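Local coordinates for protein catechol 1,2-dioxygenase (Pseudomonas putida, PDB 2AZQ) that probably catalyses the iron(III)-dependent intradiol cleavage of catechol by dioxygen to cis,cis-muconate, a step of the beta-ketoadipate pathway, at residues P146-N158 with L175-Y187. Residues are numbered along the deposited sequence; the frame is centred on the assembly and turned at random.
Sequences PLAGATVDLWHAN and LRRRIITDAEGRY
His-156 and Leu-175 meet where His-156 N still bonds Leu-175 O: Leu-175 CB stands over the centre of the imidazole, 4.2 Å from the centroid and 10° off the ring normal, a CH-pi contact. The ring's rotation is fixed at both nitrogens, since ND1 donates to Ala-157 O, nearly in the ring plane, and NE2 is hydrogen-bonded to Ser-191 OG. A leucine here, lacking both ring nitrogens, would probably leave Ala-157 O and Ser-191 OG without these mates and the group free to turn. Strands 151-155 and 176-180 are antiparallel, and Val-152 with Ile-179 forms a hydrogen-bonded pair whose Val-152 N to Ile-179 O link measures 2.8 Å and is almost straight at 175°. On that face Val-152 CG1 reaches Tyr-187 CD2 at 4.0 Å. At the far end Thr-181 OG1, set between backbone N and carbonyl carbon (chi1 50°), accepts from Ala-150 N at 2.8 Å and fastens the type II turn 147-150. Across the other face Trp-155 CB lies over one face of the Arg-176 guanidinium, 3.5 Å from NH1, while NH2 bonds Leu-109 O. Trp-155 also stacks on the iron ligand His-223, a second-shell place where the nearly parallel guanidinium would probably polarise the indole.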
ATOM      1  N   PRO A 146      -6.313 -37.860 -23.291  1.00 22.88           N
ATOM      2  CA  PRO A 146      -5.770 -36.697 -23.981  1.00 22.14           C
ATOM      3  C   PRO A 146      -6.893 -35.771 -24.373  1.00 22.36           C
ATOM      4  O   PRO A 146      -7.935 -36.215 -24.852  1.00 22.78           O
ATOM      5  CB  PRO A 146      -5.102 -37.308 -25.211  1.00 21.05           C
ATOM      6  CG  PRO A 146      -4.711 -38.654 -24.729  1.00 23.35           C
ATOM      7  CD  PRO A 146      -6.018 -39.066 -24.077  1.00 23.05           C
ATOM      8  N   LEU A 147      -6.666 -34.484 -24.141  1.00 21.62           N
ATOM      9  CA  LEU A 147      -7.593 -33.432 -24.487  1.00 20.79           C
ATOM     10  C   LEU A 147      -6.893 -32.685 -25.602  1.00 20.68           C
ATOM     11  O   LEU A 147      -5.946 -31.948 -25.347  1.00 22.46           O
ATOM     12  CB  LEU A 147      -7.768 -32.475 -23.314  1.00 21.95           C
ATOM     13  CG  LEU A 147      -8.835 -32.675 -22.243  1.00 24.13           C
ATOM     14  CD1 LEU A 147      -8.280 -32.407 -20.836  1.00 22.38           C
ATOM     15  CD2 LEU A 147      -9.991 -31.733 -22.583  1.00 23.19           C
ATOM     16  N   ALA A 148      -7.311 -32.885 -26.841  1.00 19.35           N
ATOM     17  CA  ALA A 148      -6.679 -32.136 -27.920  1.00 17.32           C
ATOM     18  C   ALA A 148      -7.201 -30.697 -27.840  1.00 15.47           C
ATOM     19  O   ALA A 148      -8.320 -30.453 -27.369  1.00 14.02           O
ATOM     20  CB  ALA A 148      -7.032 -32.750 -29.264  1.00 18.50           C
ATOM     21  N   GLY A 149      -6.389 -29.738 -28.271  1.00 13.89           N
ATOM     22  CA  GLY A 149      -6.837 -28.349 -28.248  1.00 12.36           C
ATOM     23  C   GLY A 149      -6.902 -27.564 -26.942  1.00 10.98           C
ATOM     24  O   GLY A 149      -7.559 -26.537 -26.899  1.00 10.29           O
ATOM     25  N   ALA A 150      -6.271 -28.032 -25.866  1.00 10.42           N
ATOM     26  CA  ALA A 150      -6.267 -27.252 -24.627  1.00  8.21           C
ATOM     27  C   ALA A 150      -5.081 -26.305 -24.791  1.00  7.98           C
ATOM     28  O   ALA A 150      -4.124 -26.609 -25.519  1.00  7.90           O
ATOM     29  CB  ALA A 150      -6.052 -28.135 -23.429  1.00  8.93           C
ATOM     30  N   THR A 151      -5.149 -25.157 -24.130  1.00  5.62           N
ATOM     31  CA  THR A 151      -4.086 -24.158 -24.200  1.00  3.63           C
ATOM     32  C   THR A 151      -3.169 -24.220 -22.997  1.00  2.00           C
ATOM     33  O   THR A 151      -3.642 -24.186 -21.873  1.00  4.19           O
ATOM     34  CB  THR A 151      -4.685 -22.739 -24.266  1.00  2.92           C
ATOM     35  OG1 THR A 151      -5.240 -22.519 -25.563  1.00  2.60           O
ATOM     36  CG2 THR A 151      -3.635 -21.685 -23.964  1.00  4.22           C
ATOM     37  N   VAL A 152      -1.871 -24.368 -23.197  1.00  2.00           N
ATOM     38  CA  VAL A 152      -1.009 -24.326 -22.027  1.00  2.24           C
ATOM     39  C   VAL A 152      -0.237 -23.015 -22.195  1.00  2.00           C
ATOM     40  O   VAL A 152       0.528 -22.835 -23.166  1.00  2.00           O
ATOM     41  CB  VAL A 152      -0.030 -25.559 -21.864  1.00  2.00           C
ATOM     42  CG1 VAL A 152      -0.479 -26.743 -22.707  1.00  2.00           C
ATOM     43  CG2 VAL A 152       1.406 -25.138 -22.117  1.00  4.46           C
ATOM     44  N   ASP A 153      -0.514 -22.095 -21.265  1.00  2.00           N
ATOM     45  CA  ASP A 153       0.061 -20.745 -21.204  1.00  2.00           C
ATOM     46  C   ASP A 153       1.257 -20.734 -20.237  1.00  2.57           C
ATOM     47  O   ASP A 153       1.043 -20.775 -19.020  1.00  3.00           O
ATOM     48  CB  ASP A 153      -0.997 -19.812 -20.657  1.00  2.00           C
ATOM     49  CG  ASP A 153      -0.817 -18.398 -21.105  1.00  3.29           C
ATOM     50  OD1 ASP A 153       0.355 -17.961 -21.205  1.00  4.19           O
ATOM     51  OD2 ASP A 153      -1.862 -17.729 -21.323  1.00  2.00           O
ATOM     52  N   LEU A 154       2.490 -20.649 -20.749  1.00  2.00           N
ATOM     53  CA  LEU A 154       3.661 -20.687 -19.867  1.00  2.00           C
ATOM     54  C   LEU A 154       4.670 -19.549 -19.942  1.00  2.00           C
ATOM     55  O   LEU A 154       4.931 -18.983 -21.002  1.00  2.00           O
ATOM     56  CB  LEU A 154       4.432 -22.011 -20.047  1.00  2.00           C
ATOM     57  CG  LEU A 154       5.248 -22.306 -21.326  1.00  2.21           C
ATOM     58  CD1 LEU A 154       5.925 -23.669 -21.140  1.00  2.07           C
ATOM     59  CD2 LEU A 154       4.385 -22.295 -22.578  1.00  2.00           C
ATOM     60  N   TRP A 155       5.254 -19.234 -18.790  1.00  2.14           N
ATOM     61  CA  TRP A 155       6.254 -18.174 -18.697  1.00  2.01           C
ATOM     62  C   TRP A 155       7.287 -18.538 -17.630  1.00  2.00           C
ATOM     63  O   TRP A 155       6.938 -19.167 -16.638  1.00  2.37           O
ATOM     64  CB  TRP A 155       5.571 -16.827 -18.389  1.00  2.00           C
ATOM     65  CG  TRP A 155       4.849 -16.677 -17.054  1.00  2.00           C
ATOM     66  CD1 TRP A 155       5.287 -15.962 -15.969  1.00  2.00           C
ATOM     67  CD2 TRP A 155       3.529 -17.157 -16.697  1.00  2.00           C
ATOM     68  NE1 TRP A 155       4.333 -15.959 -14.970  1.00  2.00           N
ATOM     69  CE2 TRP A 155       3.247 -16.681 -15.385  1.00  2.00           C
ATOM     70  CE3 TRP A 155       2.563 -17.934 -17.350  1.00  2.00           C
ATOM     71  CZ2 TRP A 155       2.049 -16.957 -14.720  1.00  2.00           C
ATOM     72  CZ3 TRP A 155       1.364 -18.209 -16.677  1.00  2.79           C
ATOM     73  CH2 TRP A 155       1.125 -17.718 -15.374  1.00  2.00           C
ATOM     74  N   HIS A 156       8.554 -18.189 -17.855  1.00  2.00           N
ATOM     75  CA  HIS A 156       9.603 -18.483 -16.879  1.00  2.51           C
ATOM     76  C   HIS A 156      10.790 -17.561 -17.050  1.00  2.90           C
ATOM     77  O   HIS A 156      10.930 -16.908 -18.100  1.00  4.38           O
ATOM     78  CB  HIS A 156      10.039 -19.962 -16.941  1.00  2.85           C
ATOM     79  CG  HIS A 156      10.858 -20.341 -18.148  1.00  3.71           C
ATOM     80  ND1 HIS A 156      12.188 -20.001 -18.291  1.00  3.59           N
ATOM     81  CD2 HIS A 156      10.548 -21.090 -19.236  1.00  4.07           C
ATOM     82  CE1 HIS A 156      12.662 -20.522 -19.410  1.00  2.00           C
ATOM     83  NE2 HIS A 156      11.688 -21.187 -20.003  1.00  4.00           N
ATOM     84  N   ALA A 157      11.621 -17.486 -16.010  1.00  2.00           N
ATOM     85  CA  ALA A 157      12.792 -16.628 -16.025  1.00  2.00           C
ATOM     86  C   ALA A 157      13.880 -17.177 -16.935  1.00  2.00           C
ATOM     87  O   ALA A 157      13.857 -18.335 -17.331  1.00  2.00           O
ATOM     88  CB  ALA A 157      13.332 -16.462 -14.633  1.00  2.00           C
ATOM     89  N   ASN A 158      14.828 -16.314 -17.273  1.00  3.72           N
ATOM     90  CA  ASN A 158      15.943 -16.685 -18.110  1.00  5.53           C
ATOM     91  C   ASN A 158      17.141 -17.074 -17.205  1.00  8.68           C
ATOM     92  O   ASN A 158      16.978 -17.203 -15.981  1.00  9.86           O
ATOM     93  CB  ASN A 158      16.270 -15.529 -19.057  1.00  4.14           C
ATOM     94  CG  ASN A 158      16.825 -14.306 -18.348  1.00  3.97           C
ATOM     95  OD1 ASN A 158      16.854 -14.225 -17.125  1.00  5.49           O
ATOM     96  ND2 ASN A 158      17.268 -13.343 -19.134  1.00  2.85           N
ATOM     97  N   LEU A 175      10.649 -16.225 -23.525  1.00  5.50           N
ATOM     98  CA  LEU A 175      10.285 -17.255 -22.555  1.00  4.71           C
ATOM     99  C   LEU A 175       8.789 -17.178 -22.191  1.00  3.78           C
ATOM    100  O   LEU A 175       8.382 -17.524 -21.078  1.00  4.90           O
ATOM    101  CB  LEU A 175      11.158 -17.120 -21.301  1.00  2.93           C
ATOM    102  CG  LEU A 175      12.627 -16.976 -21.696  1.00  3.11           C
ATOM    103  CD1 LEU A 175      13.489 -16.901 -20.450  1.00  3.72           C
ATOM    104  CD2 LEU A 175      13.038 -18.156 -22.568  1.00  3.98           C
ATOM    105  N   ARG A 176       7.974 -16.722 -23.137  1.00  2.67           N
ATOM    106  CA  ARG A 176       6.525 -16.600 -22.928  1.00  3.34           C
ATOM    107  C   ARG A 176       5.737 -17.100 -24.141  1.00  2.32           C
ATOM    108  O   ARG A 176       5.884 -16.576 -25.245  1.00  2.00           O
ATOM    109  CB  ARG A 176       6.156 -15.139 -22.657  1.00  5.39           C
ATOM    110  CG  ARG A 176       6.564 -14.634 -21.270  1.00  8.94           C
ATOM    111  CD  ARG A 176       6.499 -13.101 -21.120  1.00  8.32           C
ATOM    112  NE  ARG A 176       6.828 -12.689 -19.758  1.00  9.29           N
ATOM    113  CZ  ARG A 176       6.006 -12.852 -18.732  1.00  9.36           C
ATOM    114  NH1 ARG A 176       4.817 -13.409 -18.948  1.00 10.87           N
ATOM    115  NH2 ARG A 176       6.376 -12.492 -17.513  1.00  5.51           N
ATOM    116  N   ARG A 177       4.891 -18.102 -23.941  1.00  2.00           N
ATOM    117  CA  ARG A 177       4.110 -18.636 -25.050  1.00  2.72           C
ATOM    118  C   ARG A 177       2.794 -19.348 -24.681  1.00  3.21           C
ATOM    119  O   ARG A 177       2.579 -19.844 -23.565  1.00  2.00           O
ATOM    120  CB  ARG A 177       4.950 -19.645 -25.874  1.00  4.01           C
ATOM    121  CG  ARG A 177       6.191 -19.123 -26.599  1.00  7.48           C
ATOM    122  CD  ARG A 177       5.847 -18.226 -27.787  1.00  9.65           C
ATOM    123  NE  ARG A 177       7.046 -17.806 -28.516  1.00 12.83           N
ATOM    124  CZ  ARG A 177       7.988 -16.974 -28.057  1.00 13.34           C
ATOM    125  NH1 ARG A 177       9.029 -16.677 -28.821  1.00 12.26           N
ATOM    126  NH2 ARG A 177       7.886 -16.420 -26.857  1.00 13.75           N
ATOM    127  N   ARG A 178       1.912 -19.408 -25.664  1.00  3.65           N
ATOM    128  CA  ARG A 178       0.675 -20.123 -25.498  1.00  3.98           C
ATOM    129  C   ARG A 178       0.716 -21.263 -26.516  1.00  4.74           C
ATOM    130  O   ARG A 178       0.639 -21.042 -27.727  1.00  4.68           O
ATOM    131  CB  ARG A 178      -0.518 -19.197 -25.708  1.00  3.55           C
ATOM    132  CG  ARG A 178      -0.990 -18.472 -24.446  1.00  2.00           C
ATOM    133  CD  ARG A 178      -2.175 -17.570 -24.778  1.00  2.00           C
ATOM    134  NE  ARG A 178      -1.736 -16.484 -25.641  1.00  2.32           N
ATOM    135  CZ  ARG A 178      -2.521 -15.797 -26.465  1.00  5.75           C
ATOM    136  NH1 ARG A 178      -3.810 -16.070 -26.558  1.00  6.46           N
ATOM    137  NH2 ARG A 178      -2.005 -14.828 -27.209  1.00  8.54           N
ATOM    138  N   ILE A 179       0.892 -22.476 -25.992  1.00  5.99           N
ATOM    139  CA  ILE A 179       0.974 -23.705 -26.795  1.00  7.22           C
ATOM    140  C   ILE A 179      -0.375 -24.416 -26.856  1.00  5.91           C
ATOM    141  O   ILE A 179      -0.964 -24.676 -25.823  1.00  5.03           O
ATOM    142  CB  ILE A 179       2.021 -24.705 -26.185  1.00  6.61           C
ATOM    143  CG1 ILE A 179       3.433 -24.134 -26.288  1.00  7.12           C
ATOM    144  CG2 ILE A 179       1.992 -26.008 -26.930  1.00  9.17           C
ATOM    145  CD1 ILE A 179       4.496 -24.954 -25.592  1.00  4.54           C
ATOM    146  N   ILE A 180      -0.862 -24.715 -28.058  1.00  7.01           N
ATOM    147  CA  ILE A 180      -2.143 -25.446 -28.232  1.00  9.88           C
ATOM    148  C   ILE A 180      -1.872 -26.954 -28.305  1.00 10.58           C
ATOM    149  O   ILE A 180      -1.090 -27.388 -29.148  1.00 13.04           O
ATOM    150  CB  ILE A 180      -2.851 -25.122 -29.569  1.00  8.81           C
ATOM    151  CG1 ILE A 180      -3.041 -23.610 -29.743  1.00  6.43           C
ATOM    152  CG2 ILE A 180      -4.144 -25.892 -29.637  1.00  8.23           C
ATOM    153  CD1 ILE A 180      -3.739 -22.931 -28.628  1.00  6.48           C
ATOM    154  N   THR A 181      -2.500 -27.771 -27.472  1.00 10.74           N
ATOM    155  CA  THR A 181      -2.201 -29.206 -27.569  1.00 11.50           C
ATOM    156  C   THR A 181      -2.725 -29.835 -28.862  1.00 12.52           C
ATOM    157  O   THR A 181      -3.780 -29.446 -29.350  1.00 12.16           O
ATOM    158  CB  THR A 181      -2.736 -30.025 -26.337  1.00  9.01           C
ATOM    159  OG1 THR A 181      -4.114 -29.727 -26.080  1.00  5.72           O
ATOM    160  CG2 THR A 181      -1.903 -29.736 -25.113  1.00  7.57           C
ATOM    161  N   ASP A 182      -1.972 -30.790 -29.424  1.00 14.05           N
ATOM    162  CA  ASP A 182      -2.376 -31.481 -30.662  1.00 14.77           C
ATOM    163  C   ASP A 182      -3.356 -32.675 -30.463  1.00 17.46           C
ATOM    164  O   ASP A 182      -3.848 -32.935 -29.355  1.00 18.42           O
ATOM    165  CB  ASP A 182      -1.126 -31.928 -31.448  1.00 11.34           C
ATOM    166  CG  ASP A 182      -0.265 -32.943 -30.699  1.00 11.15           C
ATOM    167  OD1 ASP A 182       0.954 -33.018 -30.977  1.00 10.14           O
ATOM    168  OD2 ASP A 182      -0.785 -33.692 -29.851  1.00 10.22           O
ATOM    169  N   ALA A 183      -3.657 -33.381 -31.549  1.00 20.19           N
ATOM    170  CA  ALA A 183      -4.573 -34.523 -31.508  1.00 21.29           C
ATOM    171  C   ALA A 183      -4.273 -35.459 -30.355  1.00 21.93           C
ATOM    172  O   ALA A 183      -5.186 -35.967 -29.711  1.00 22.29           O
ATOM    173  CB  ALA A 183      -4.517 -35.302 -32.826  1.00 20.59           C
ATOM    174  N   GLU A 184      -2.998 -35.711 -30.105  1.00 22.06           N
ATOM    175  CA  GLU A 184      -2.634 -36.594 -29.011  1.00 23.51           C
ATOM    176  C   GLU A 184      -2.661 -35.849 -27.657  1.00 22.38           C
ATOM    177  O   GLU A 184      -2.286 -36.387 -26.614  1.00 21.94           O
ATOM    178  CB  GLU A 184      -1.267 -37.203 -29.296  1.00 27.14           C
ATOM    179  CG  GLU A 184      -0.729 -38.058 -28.171  1.00 33.87           C
ATOM    180  CD  GLU A 184       0.670 -38.602 -28.464  1.00 37.76           C
ATOM    181  OE1 GLU A 184       1.455 -37.856 -29.118  1.00 38.30           O
ATOM    182  OE2 GLU A 184       0.985 -39.748 -28.019  1.00 36.56           O
ATOM    183  N   GLY A 185      -3.133 -34.606 -27.687  1.00 20.96           N
ATOM    184  CA  GLY A 185      -3.218 -33.806 -26.482  1.00 20.17           C
ATOM    185  C   GLY A 185      -1.878 -33.431 -25.892  1.00 19.07           C
ATOM    186  O   GLY A 185      -1.756 -33.244 -24.684  1.00 18.17           O
ATOM    187  N   ARG A 186      -0.863 -33.293 -26.727  1.00 19.03           N
ATOM    188  CA  ARG A 186       0.436 -32.948 -26.187  1.00 20.51           C
ATOM    189  C   ARG A 186       0.980 -31.592 -26.604  1.00 18.24           C
ATOM    190  O   ARG A 186       0.524 -30.984 -27.578  1.00 18.08           O
ATOM    191  CB  ARG A 186       1.452 -34.042 -26.511  1.00 25.36           C
ATOM    192  CG  ARG A 186       1.518 -34.378 -27.971  1.00 31.57           C
ATOM    193  CD  ARG A 186       2.612 -35.386 -28.280  1.00 35.78           C
ATOM    194  NE  ARG A 186       2.725 -35.543 -29.729  1.00 39.16           N
ATOM    195  CZ  ARG A 186       3.882 -35.594 -30.386  1.00 41.70           C
ATOM    196  NH1 ARG A 186       5.039 -35.503 -29.720  1.00 41.20           N
ATOM    197  NH2 ARG A 186       3.879 -35.705 -31.715  1.00 42.46           N
ATOM    198  N   TYR A 187       1.944 -31.119 -25.822  1.00 15.64           N
ATOM    199  CA  TYR A 187       2.593 -29.842 -26.058  1.00 14.03           C
ATOM    200  C   TYR A 187       4.068 -30.174 -26.008  1.00 14.03           C
ATOM    201  O   TYR A 187       4.482 -31.053 -25.238  1.00 12.13           O
ATOM    202  CB  TYR A 187       2.216 -28.833 -24.955  1.00 11.92           C
ATOM    203  CG  TYR A 187       2.757 -29.164 -23.572  1.00  9.63           C
ATOM    204  CD1 TYR A 187       4.027 -28.731 -23.170  1.00  9.43           C
ATOM    205  CD2 TYR A 187       2.015 -29.925 -22.675  1.00  7.19           C
ATOM    206  CE1 TYR A 187       4.536 -29.049 -21.890  1.00  6.91           C
ATOM    207  CE2 TYR A 187       2.510 -30.244 -21.407  1.00  5.31           C
ATOM    208  CZ  TYR A 187       3.768 -29.800 -21.015  1.00  4.83           C
ATOM    209  OH  TYR A 187       4.235 -30.077 -19.741  1.00  2.00           O
TER